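Side-chain contacts in PhnB-like domain-containing protein (Pseudomonas aeruginosa, PDB 1U69), which is of unknown function but has the makeup of a PhnB-like member of the glyoxalase clan and may take part in drug resistance: residues A[22-27]-A[56-61]; A[61-66]-A[78-83]; A[9-14]-A[114-119]. One frame throughout, in Å; residues are numbered along the deposited sequence.

Interaction 1 of 3, residues A[22-27]-A[56-61]; sequences TFYAET and FRVMGI
Tyr24 brings the largest share of the surface in this contact, reaching from helix 17-27 to Phe56 and Val58 on strand 51-58. CE1 of Phe56 lies at the rim of the tyrosine ring, near its plane, 3.5 Å from CD2 of Tyr24, and CZ of Phe56 follows at 3.9 Å from CE2 of Tyr24. The two rings are set obliquely, with planes at 44° and centroids 5.6 Å apart. Phe56 holds its CG between the backbone N and the carbonyl carbon; this chi1 of 67° swings the ring out from the strand toward the helix, and Val58 CG1 lies at its edge, in plane. The same methyl touches the root of the tyrosine, with CG1 of Val58 3.8 Å from CB of Tyr24.

Phe56 and Val58 alternate with Arg57, the usual way in which a strand turns every second side chain to the helix packed on its sheet. Strand 7-13, helix 17-27 and strands 31-38, 51-58 and 61-67 form the beta-alpha-beta-beta-beta module of the glyoxalase clan, with strand order 1-4-3-2. Just beyond Val58 comes the type I' turn at the tip of the hairpin joining strands 51-58 and 61-67, closed by Val58 N to Ile61 O at 3.0 Å and by the reciprocal Ile61 N to Val58 O bond. At its far end the Tyr24 hydroxyl is hydrogen-bonded to Asp112, while Trp118 meets the tyrosine ring edge-to-face.

Interaction 2 of 3, residues A[61-66]-A[78-83]; sequences IPCLGL and FSFQVA
Apolar side chains from two different sheets meet in this buried contact: Ile61 and Cys63 of strand 61-67 face Phe80 of strand 78-84. The nearest alpha carbons, CA of Ile61 and CA of Phe80, are 9.7 Å apart, a separation bridged by side chains alone. Phe80 offers the outer end of its ring. CE1 of Phe80 lies 4.3 Å from CG2 of Ile61, a methyl that comes in at the ring edge, near its plane. Next to it, CZ of Phe80 is 4.0 Å from SG of Cys63. This sulfur-aromatic contact is oblique, with SG 74° off the ring normal of Phe80.

Each sheet has its strands in the order 1-4-3-2, the repeated pattern of glyoxalase-type chains, and Phe80 projects from the first strand of the second sheet. A chi1 of -59°, with SG beside the backbone N, sends the Cys63 sulfur toward the Phe80 ring; Cys63 also packs on Phe56 and Val58. One face of the Phe80 ring is covered by Phe78, two residues earlier on the strand, whose CZ stands 3.7 Å above the ring plane, over the centre. Phe78 in turn stacks on Phe78 of the second subunit, whose strand pairs antiparallel with residues 78-82.

Interaction 3 of 3, residues A[9-14]-A[114-119]; sequences ICLWYD and WGISWQ
In the ring contact Tyr13 turns its edge toward the face of Trp114, an offset edge-to-face pair with its centroid 5.5 Å from that of the five-membered ring and the planes at 75°. CE1 of Tyr13 comes 3.5 Å from CB of Trp114, which lies near the tyrosine plane.

The apolar contacts, and a close approach to the phenol oxygen, centre on CD1 of Ile116. It lies 3.6 Å from CZ of Tyr13 and only 3.2 Å from OH of Tyr13, a tight fit, and 4.1 Å from CD1 of Leu11. With CG1 of Ile116 anti to the carbonyl carbon (chi1 -69°), this branch is carried across the phenol end at about a right angle. The hydroxyl it presses on is hydrogen-bonded to that of Tyr24.

A single water links the two backbones, donating to Trp12 O at 3.0 Å and to Trp114 O at 2.8 Å. Asp112 accepts bonds from the backbone N of both Trp114 and Ile116, which ties down the bend before strand 117-122. Such packing joins the first strand of one four-stranded sheet to the entry of the last strand of the other, consistent with the paired sheets of the glyoxalase fold.

In the fold
Taken together, the three contacts illustrate how one chain joins two sheets and helix 17-27 through a continuous set of buried contacts. Their centres lie close, interactions 1 and 2 about 9 Å apart, 2 and 3 about 8 Å, and 1 and 3 about 12 Å. Interaction 1 closes before interaction 2 opens, sharing Ile61 with it, and both are nested within the long loop closed by interaction 3. Strands 51-58, 61-67 and 7-13 belong to one sheet, 78-84 and 117-122 to the other. All three also touch the second subunit, and strands 7-13 and 78-84 each pair with it, so that the intrachain core continues into the interface with the second subunit.

Interaction 1 of 3, residues A[22-27]-A[56-61]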
loop_
_atom_site.group_PDB
_atom_site.type_symbol
_atom_site.label_atom_id
_atom_site.label_comp_id
_atom_site.label_asym_id
_atom_site.label_seq_id
_atom_site.Cartn_x
_atom_site.Cartn_y
_atom_site.Cartn_z
ATOM N N THR A 22 -10.614 1.870 19.247
ATOM C CA THR A 22 -10.658 0.560 19.868
ATOM C C THR A 22 -11.633 -0.337 19.113
ATOM O O THR A 22 -11.346 -1.501 18.858
ATOM C CB THR A 22 -11.078 0.687 21.334
ATOM O OG1 THR A 22 -10.092 1.445 22.046
ATOM C CG2 THR A 22 -11.087 -0.671 22.006
ATOM N N PHE A 23 -12.798 0.206 18.776
ATOM C CA PHE A 23 -13.785 -0.530 17.986
ATOM C C PHE A 23 -13.224 -0.948 16.628
ATOM O O PHE A 23 -13.421 -2.078 16.197
ATOM C CB PHE A 23 -15.057 0.320 17.798
ATOM C CG PHE A 23 -16.072 -0.289 16.852
ATOM C CD1 PHE A 23 -16.850 -1.353 17.240
ATOM C CD2 PHE A 23 -16.228 0.204 15.568
ATOM C CE1 PHE A 23 -17.767 -1.917 16.356
ATOM C CE2 PHE A 23 -17.151 -0.357 14.687
ATOM C CZ PHE A 23 -17.912 -1.415 15.090
ATOM N N TYR A 24 -12.542 -0.039 15.941
ATOM C CA TYR A 24 -12.030 -0.375 14.626
ATOM C C TYR A 24 -10.992 -1.489 14.767
ATOM O O TYR A 24 -10.934 -2.400 13.953
ATOM C CB TYR A 24 -11.396 0.835 13.940
ATOM C CG TYR A 24 -12.277 2.053 13.741
ATOM C CD1 TYR A 24 -13.649 1.948 13.484
ATOM C CD2 TYR A 24 -11.724 3.325 13.786
ATOM C CE1 TYR A 24 -14.435 3.083 13.291
ATOM C CE2 TYR A 24 -12.496 4.459 13.574
ATOM C CZ TYR A 24 -13.858 4.335 13.346
ATOM O OH TYR A 24 -14.613 5.470 13.136
ATOM N N ALA A 25 -10.192 -1.422 15.820
ATOM C CA ALA A 25 -9.097 -2.369 16.005
ATOM C C ALA A 25 -9.599 -3.796 16.248
ATOM O O ALA A 25 -8.949 -4.774 15.851
ATOM C CB ALA A 25 -8.180 -1.906 17.132
ATOM N N GLU A 26 -10.762 -3.912 16.873
ATOM C CA GLU A 26 -11.313 -5.224 17.168
ATOM C C GLU A 26 -12.236 -5.709 16.046
ATOM O O GLU A 26 -12.576 -6.884 15.993
ATOM C CB GLU A 26 -12.006 -5.230 18.529
ATOM C CG GLU A 26 -13.209 -4.324 18.635
ATOM C CD GLU A 26 -13.589 -3.992 20.073
ATOM O OE1 GLU A 26 -12.900 -4.445 21.015
ATOM O OE2 GLU A 26 -14.581 -3.260 20.242
ATOM N N THR A 27 -12.591 -4.808 15.130
ATOM C CA THR A 27 -13.529 -5.104 14.047
ATOM C C THR A 27 -12.824 -5.495 12.764
ATOM O O THR A 27 -13.136 -6.502 12.170
ATOM C CB THR A 27 -14.424 -3.881 13.782
ATOM O OG1 THR A 27 -15.304 -3.681 14.900
ATOM C CG2 THR A 27 -15.368 -4.114 12.599
ATOM N N PHE A 56 -3.960 5.376 15.510
ATOM C CA PHE A 56 -4.375 4.014 15.211
ATOM C C PHE A 56 -4.129 3.694 13.753
ATOM O O PHE A 56 -3.810 4.585 12.984
ATOM C CB PHE A 56 -5.835 3.762 15.628
ATOM C CG PHE A 56 -6.885 4.532 14.830
ATOM C CD1 PHE A 56 -7.561 3.932 13.773
ATOM C CD2 PHE A 56 -7.248 5.827 15.191
ATOM C CE1 PHE A 56 -8.547 4.633 13.070
ATOM C CE2 PHE A 56 -8.252 6.498 14.509
ATOM C CZ PHE A 56 -8.888 5.899 13.454
ATOM N N ARG A 57 -4.192 2.415 13.399
ATOM C CA ARG A 57 -3.982 1.996 12.017
ATOM C C ARG A 57 -5.121 1.114 11.614
ATOM O O ARG A 57 -5.501 0.218 12.375
ATOM C CB ARG A 57 -2.661 1.233 11.869
ATOM C CG ARG A 57 -2.248 0.932 10.426
ATOM C CD ARG A 57 -0.957 0.142 10.321
ATOM N NE ARG A 57 -0.948 -0.835 11.394
ATOM C CZ ARG A 57 -0.180 -0.773 12.485
ATOM N NH1 ARG A 57 0.738 0.184 12.650
ATOM N NH2 ARG A 57 -0.297 -1.708 13.403
ATOM N N VAL A 58 -5.691 1.351 10.434
ATOM C CA VAL A 58 -6.719 0.455 9.907
ATOM C C VAL A 58 -6.346 -0.080 8.533
ATOM O O VAL A 58 -6.321 0.653 7.568
ATOM C CB VAL A 58 -8.149 1.100 9.857
ATOM C CG1 VAL A 58 -8.701 1.215 11.247
ATOM C CG2 VAL A 58 -8.159 2.458 9.194
HETATM N N MSE A 59 -6.002 -1.360 8.469
HETATM C CA MSE A 59 -5.734 -2.029 7.201
HETATM C C MSE A 59 -4.742 -1.252 6.316
HETATM O O MSE A 59 -4.990 -1.042 5.126
HETATM C CB MSE A 59 -7.054 -2.273 6.465
HETATM C CG MSE A 59 -7.944 -3.279 7.172
HETATM SE SE MSE A 59 -9.741 -3.321 6.462
HETATM C CE MSE A 59 -10.482 -1.645 7.235
ATOM N N GLY A 60 -3.614 -0.865 6.906
ATOM C CA GLY A 60 -2.528 -0.239 6.159
ATOM C C GLY A 60 -2.524 1.273 6.205
ATOM O O GLY A 60 -1.549 1.899 5.753
ATOM N N ILE A 61 -3.587 1.867 6.763
ATOM C CA ILE A 61 -3.755 3.318 6.769
ATOM C C ILE A 61 -3.471 3.890 8.159
ATOM O O ILE A 61 -4.169 3.548 9.128
ATOM C CB ILE A 61 -5.200 3.726 6.345
ATOM C CG1 ILE A 61 -5.564 3.158 4.973
ATOM C CG2 ILE A 61 -5.342 5.232 6.339
ATOM C CD1 ILE A 61 -4.664 3.558 3.864
#

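Interaction 2 of 3, residues A[61-66]-A[78-83]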
loop_
_atom_site.group_PDB
_atom_site.type_symbol
_atom_site.label_atom_id
_atom_site.label_comp_id
_atom_site.label_asym_id
_atom_site.label_seq_id
_atom_site.Cartn_x
_atom_site.Cartn_y
_atom_site.Cartn_z
ATOM N N ILE A 61 -3.587 1.867 6.763
ATOM C CA ILE A 61 -3.755 3.318 6.769
ATOM C C ILE A 61 -3.471 3.890 8.159
ATOM O O ILE A 61 -4.169 3.548 9.128
ATOM C CB ILE A 61 -5.200 3.726 6.345
ATOM C CG1 ILE A 61 -5.564 3.158 4.973
ATOM C CG2 ILE A 61 -5.342 5.232 6.339
ATOM C CD1 ILE A 61 -4.664 3.558 3.864
ATOM N N PRO A 62 -2.483 4.772 8.268
ATOM C CA PRO A 62 -2.209 5.448 9.540
ATOM C C PRO A 62 -3.246 6.537 9.808
ATOM O O PRO A 62 -3.492 7.368 8.926
ATOM C CB PRO A 62 -0.816 6.060 9.322
ATOM C CG PRO A 62 -0.744 6.307 7.835
ATOM C CD PRO A 62 -1.541 5.188 7.211
ATOM N N CYS A 63 -3.845 6.514 10.993
ATOM C CA CYS A 63 -4.924 7.426 11.341
ATOM C C CYS A 63 -4.684 8.085 12.678
ATOM O O CYS A 63 -3.900 7.598 13.494
ATOM C CB CYS A 63 -6.259 6.695 11.386
ATOM S SG CYS A 63 -6.777 5.891 9.866
ATOM N N LEU A 64 -5.363 9.217 12.870
ATOM C CA LEU A 64 -5.385 9.950 14.128
ATOM C C LEU A 64 -6.847 10.295 14.405
ATOM O O LEU A 64 -7.515 10.860 13.540
ATOM C CB LEU A 64 -4.555 11.236 13.996
ATOM C CG LEU A 64 -4.246 12.022 15.275
ATOM C CD1 LEU A 64 -3.187 11.283 16.089
ATOM C CD2 LEU A 64 -3.790 13.441 14.934
ATOM N N GLY A 65 -7.341 9.923 15.586
ATOM C CA GLY A 65 -8.663 10.333 16.046
ATOM C C GLY A 65 -8.490 11.557 16.932
ATOM O O GLY A 65 -7.730 11.513 17.905
ATOM N N LEU A 66 -9.190 12.639 16.605
ATOM C CA LEU A 66 -9.049 13.908 17.309
ATOM C C LEU A 66 -10.323 14.221 18.054
ATOM O O LEU A 66 -11.376 14.340 17.442
ATOM C CB LEU A 66 -8.770 15.020 16.294
ATOM C CG LEU A 66 -8.738 16.475 16.775
ATOM C CD1 LEU A 66 -7.683 16.733 17.833
ATOM C CD2 LEU A 66 -8.462 17.374 15.564
ATOM N N PHE A 78 -16.001 12.170 2.503
ATOM C CA PHE A 78 -14.916 11.232 2.817
ATOM C C PHE A 78 -15.489 9.872 3.139
ATOM O O PHE A 78 -16.499 9.773 3.852
ATOM C CB PHE A 78 -14.102 11.706 4.018
ATOM C CG PHE A 78 -13.255 10.624 4.623
ATOM C CD1 PHE A 78 -12.026 10.320 4.100
ATOM C CD2 PHE A 78 -13.706 9.885 5.705
ATOM C CE1 PHE A 78 -11.252 9.302 4.663
ATOM C CE2 PHE A 78 -12.963 8.867 6.238
ATOM C CZ PHE A 78 -11.735 8.574 5.728
ATOM N N SER A 79 -14.824 8.822 2.661
ATOM C CA SER A 79 -15.127 7.469 3.097
ATOM C C SER A 79 -13.891 6.568 2.989
ATOM O O SER A 79 -12.977 6.834 2.212
ATOM C CB SER A 79 -16.272 6.849 2.276
ATOM O OG SER A 79 -15.970 6.845 0.892
ATOM N N PHE A 80 -13.880 5.513 3.792
ATOM C CA PHE A 80 -12.918 4.410 3.644
ATOM C C PHE A 80 -13.582 3.402 2.715
ATOM O O PHE A 80 -14.707 3.027 2.955
ATOM C CB PHE A 80 -12.665 3.704 4.974
ATOM C CG PHE A 80 -11.821 4.464 5.954
ATOM C CD1 PHE A 80 -10.462 4.655 5.725
ATOM C CD2 PHE A 80 -12.358 4.893 7.160
ATOM C CE1 PHE A 80 -9.677 5.316 6.662
ATOM C CE2 PHE A 80 -11.573 5.550 8.101
ATOM C CZ PHE A 80 -10.244 5.758 7.855
ATOM N N GLN A 81 -12.900 2.969 1.667
ATOM C CA GLN A 81 -13.387 1.874 0.841
ATOM C C GLN A 81 -12.562 0.621 1.117
ATOM O O GLN A 81 -11.382 0.564 0.866
ATOM C CB GLN A 81 -13.337 2.220 -0.644
ATOM C CG GLN A 81 -13.924 1.132 -1.519
ATOM C CD GLN A 81 -13.947 1.515 -2.977
ATOM O OE1 GLN A 81 -14.906 2.141 -3.457
ATOM N NE2 GLN A 81 -12.924 1.134 -3.692
ATOM N N VAL A 82 -13.227 -0.390 1.669
ATOM C CA VAL A 82 -12.597 -1.614 2.118
ATOM C C VAL A 82 -12.904 -2.698 1.101
ATOM O O VAL A 82 -14.061 -2.980 0.813
ATOM C CB VAL A 82 -13.132 -2.044 3.509
ATOM C CG1 VAL A 82 -12.503 -3.365 3.927
ATOM C CG2 VAL A 82 -12.882 -0.946 4.554
ATOM N N ALA A 83 -11.854 -3.276 0.544
ATOM C CA ALA A 83 -11.974 -4.311 -0.478
ATOM C C ALA A 83 -12.168 -5.656 0.197
ATOM O O ALA A 83 -11.386 -6.024 1.066
ATOM C CB ALA A 83 -10.746 -4.336 -1.336
#

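Interaction 3 of 3, residues A[9-14]-A[114-119]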
loop_
_atom_site.group_PDB
_atom_site.type_symbol
_atom_site.label_atom_id
_atom_site.label_comp_id
_atom_site.label_asym_id
_atom_site.label_seq_id
_atom_site.Cartn_x
_atom_site.Cartn_y
_atom_site.Cartn_z
ATOM N N ILE A 9 -4.340 10.092 8.261
ATOM C CA ILE A 9 -5.761 10.406 8.100
ATOM C C ILE A 9 -6.289 10.852 9.460
ATOM O O ILE A 9 -6.307 10.046 10.375
ATOM C CB ILE A 9 -6.529 9.157 7.579
ATOM C CG1 ILE A 9 -6.237 8.875 6.098
ATOM C CG2 ILE A 9 -8.063 9.334 7.718
ATOM C CD1 ILE A 9 -4.813 8.871 5.673
ATOM N N CYS A 10 -6.717 12.109 9.588
ATOM C CA CYS A 10 -7.216 12.664 10.852
ATOM C C CYS A 10 -8.738 12.746 10.822
ATOM O O CYS A 10 -9.303 13.383 9.950
ATOM C CB CYS A 10 -6.618 14.052 11.094
ATOM S SG CYS A 10 -7.013 14.756 12.699
ATOM N N LEU A 11 -9.388 12.070 11.765
ATOM C CA LEU A 11 -10.839 12.004 11.821
ATOM C C LEU A 11 -11.305 12.650 13.113
ATOM O O LEU A 11 -10.754 12.373 14.176
ATOM C CB LEU A 11 -11.298 10.555 11.766
ATOM C CG LEU A 11 -10.980 9.872 10.430
ATOM C CD1 LEU A 11 -11.151 8.379 10.576
ATOM C CD2 LEU A 11 -11.857 10.438 9.329
ATOM N N TRP A 12 -12.323 13.503 12.998
ATOM C CA TRP A 12 -12.844 14.312 14.103
ATOM C C TRP A 12 -13.887 13.518 14.877
ATOM O O TRP A 12 -14.783 12.915 14.283
ATOM C CB TRP A 12 -13.476 15.587 13.532
ATOM C CG TRP A 12 -13.721 16.710 14.491
ATOM C CD1 TRP A 12 -14.695 16.784 15.441
ATOM C CD2 TRP A 12 -13.004 17.940 14.552
ATOM N NE1 TRP A 12 -14.616 17.987 16.097
ATOM C CE2 TRP A 12 -13.589 18.719 15.573
ATOM C CE3 TRP A 12 -11.926 18.470 13.848
ATOM C CZ2 TRP A 12 -13.120 19.984 15.913
ATOM C CZ3 TRP A 12 -11.456 19.733 14.188
ATOM C CH2 TRP A 12 -12.049 20.471 15.215
ATOM N N TYR A 13 -13.765 13.523 16.199
ATOM C CA TYR A 13 -14.746 12.907 17.096
ATOM C C TYR A 13 -15.156 13.899 18.178
ATOM O O TYR A 13 -14.423 14.835 18.484
ATOM C CB TYR A 13 -14.173 11.643 17.762
ATOM C CG TYR A 13 -13.858 10.549 16.780
ATOM C CD1 TYR A 13 -14.817 9.609 16.421
ATOM C CD2 TYR A 13 -12.591 10.463 16.195
ATOM C CE1 TYR A 13 -14.541 8.630 15.487
ATOM C CE2 TYR A 13 -12.303 9.483 15.274
ATOM C CZ TYR A 13 -13.272 8.573 14.919
ATOM O OH TYR A 13 -12.959 7.627 13.970
ATOM N N ASP A 14 -16.347 13.681 18.728
ATOM C CA ASP A 14 -16.850 14.390 19.896
ATOM C C ASP A 14 -16.575 13.517 21.127
ATOM O O ASP A 14 -17.401 12.682 21.519
ATOM C CB ASP A 14 -18.353 14.616 19.726
ATOM C CG ASP A 14 -18.958 15.449 20.827
ATOM O OD1 ASP A 14 -18.212 16.015 21.637
ATOM O OD2 ASP A 14 -20.192 15.587 20.930
ATOM N N TRP A 114 -20.089 6.986 14.774
ATOM C CA TRP A 114 -19.551 8.345 14.899
ATOM C C TRP A 114 -19.785 9.135 13.617
ATOM O O TRP A 114 -19.349 10.276 13.489
ATOM C CB TRP A 114 -18.061 8.265 15.301
ATOM C CG TRP A 114 -17.939 7.422 16.532
ATOM C CD1 TRP A 114 -18.161 7.825 17.817
ATOM C CD2 TRP A 114 -17.707 6.011 16.594
ATOM N NE1 TRP A 114 -18.042 6.758 18.679
ATOM C CE2 TRP A 114 -17.757 5.632 17.955
ATOM C CE3 TRP A 114 -17.429 5.027 15.641
ATOM C CZ2 TRP A 114 -17.555 4.326 18.374
ATOM C CZ3 TRP A 114 -17.233 3.736 16.056
ATOM C CH2 TRP A 114 -17.302 3.390 17.414
ATOM N N GLY A 115 -20.533 8.529 12.695
ATOM C CA GLY A 115 -20.963 9.184 11.479
ATOM C C GLY A 115 -20.019 9.075 10.306
ATOM O O GLY A 115 -20.280 9.702 9.273
ATOM N N ILE A 116 -18.953 8.287 10.437
ATOM C CA ILE A 116 -17.958 8.163 9.364
ATOM C C ILE A 116 -18.457 7.159 8.341
ATOM O O ILE A 116 -19.002 6.116 8.701
ATOM C CB ILE A 116 -16.606 7.750 9.956
ATOM C CG1 ILE A 116 -16.057 8.924 10.776
ATOM C CG2 ILE A 116 -15.640 7.309 8.866
ATOM C CD1 ILE A 116 -15.100 8.532 11.815
ATOM N N SER A 117 -18.279 7.476 7.068
ATOM C CA SER A 117 -18.731 6.619 5.983
ATOM C C SER A 117 -17.710 5.528 5.650
ATOM O O SER A 117 -16.518 5.794 5.503
ATOM C CB SER A 117 -19.000 7.438 4.716
ATOM O OG SER A 117 -20.216 8.190 4.810
ATOM N N TRP A 118 -18.197 4.301 5.536
ATOM C CA TRP A 118 -17.414 3.160 5.082
ATOM C C TRP A 118 -18.091 2.582 3.853
ATOM O O TRP A 118 -19.311 2.614 3.764
ATOM C CB TRP A 118 -17.366 2.082 6.174
ATOM C CG TRP A 118 -16.656 2.515 7.399
ATOM C CD1 TRP A 118 -17.158 3.289 8.401
ATOM C CD2 TRP A 118 -15.301 2.230 7.753
ATOM N NE1 TRP A 118 -16.199 3.497 9.364
ATOM C CE2 TRP A 118 -15.050 2.859 8.990
ATOM C CE3 TRP A 118 -14.270 1.498 7.151
ATOM C CZ2 TRP A 118 -13.821 2.779 9.638
ATOM C CZ3 TRP A 118 -13.041 1.430 7.796
ATOM C CH2 TRP A 118 -12.828 2.074 9.021
ATOM N N GLN A 119 -17.297 2.074 2.915
ATOM C CA GLN A 119 -17.788 1.270 1.803
ATOM C C GLN A 119 -17.204 -0.131 1.960
ATOM O O GLN A 119 -15.996 -0.288 2.077
ATOM C CB GLN A 119 -17.341 1.841 0.462
ATOM C CG GLN A 119 -17.878 3.221 0.134
ATOM C CD GLN A 119 -17.269 3.723 -1.153
ATOM O OE1 GLN A 119 -17.428 3.077 -2.191
ATOM N NE2 GLN A 119 -16.549 4.849 -1.098
HETATM O O HOH W 1 -17.462 11.806 14.900
#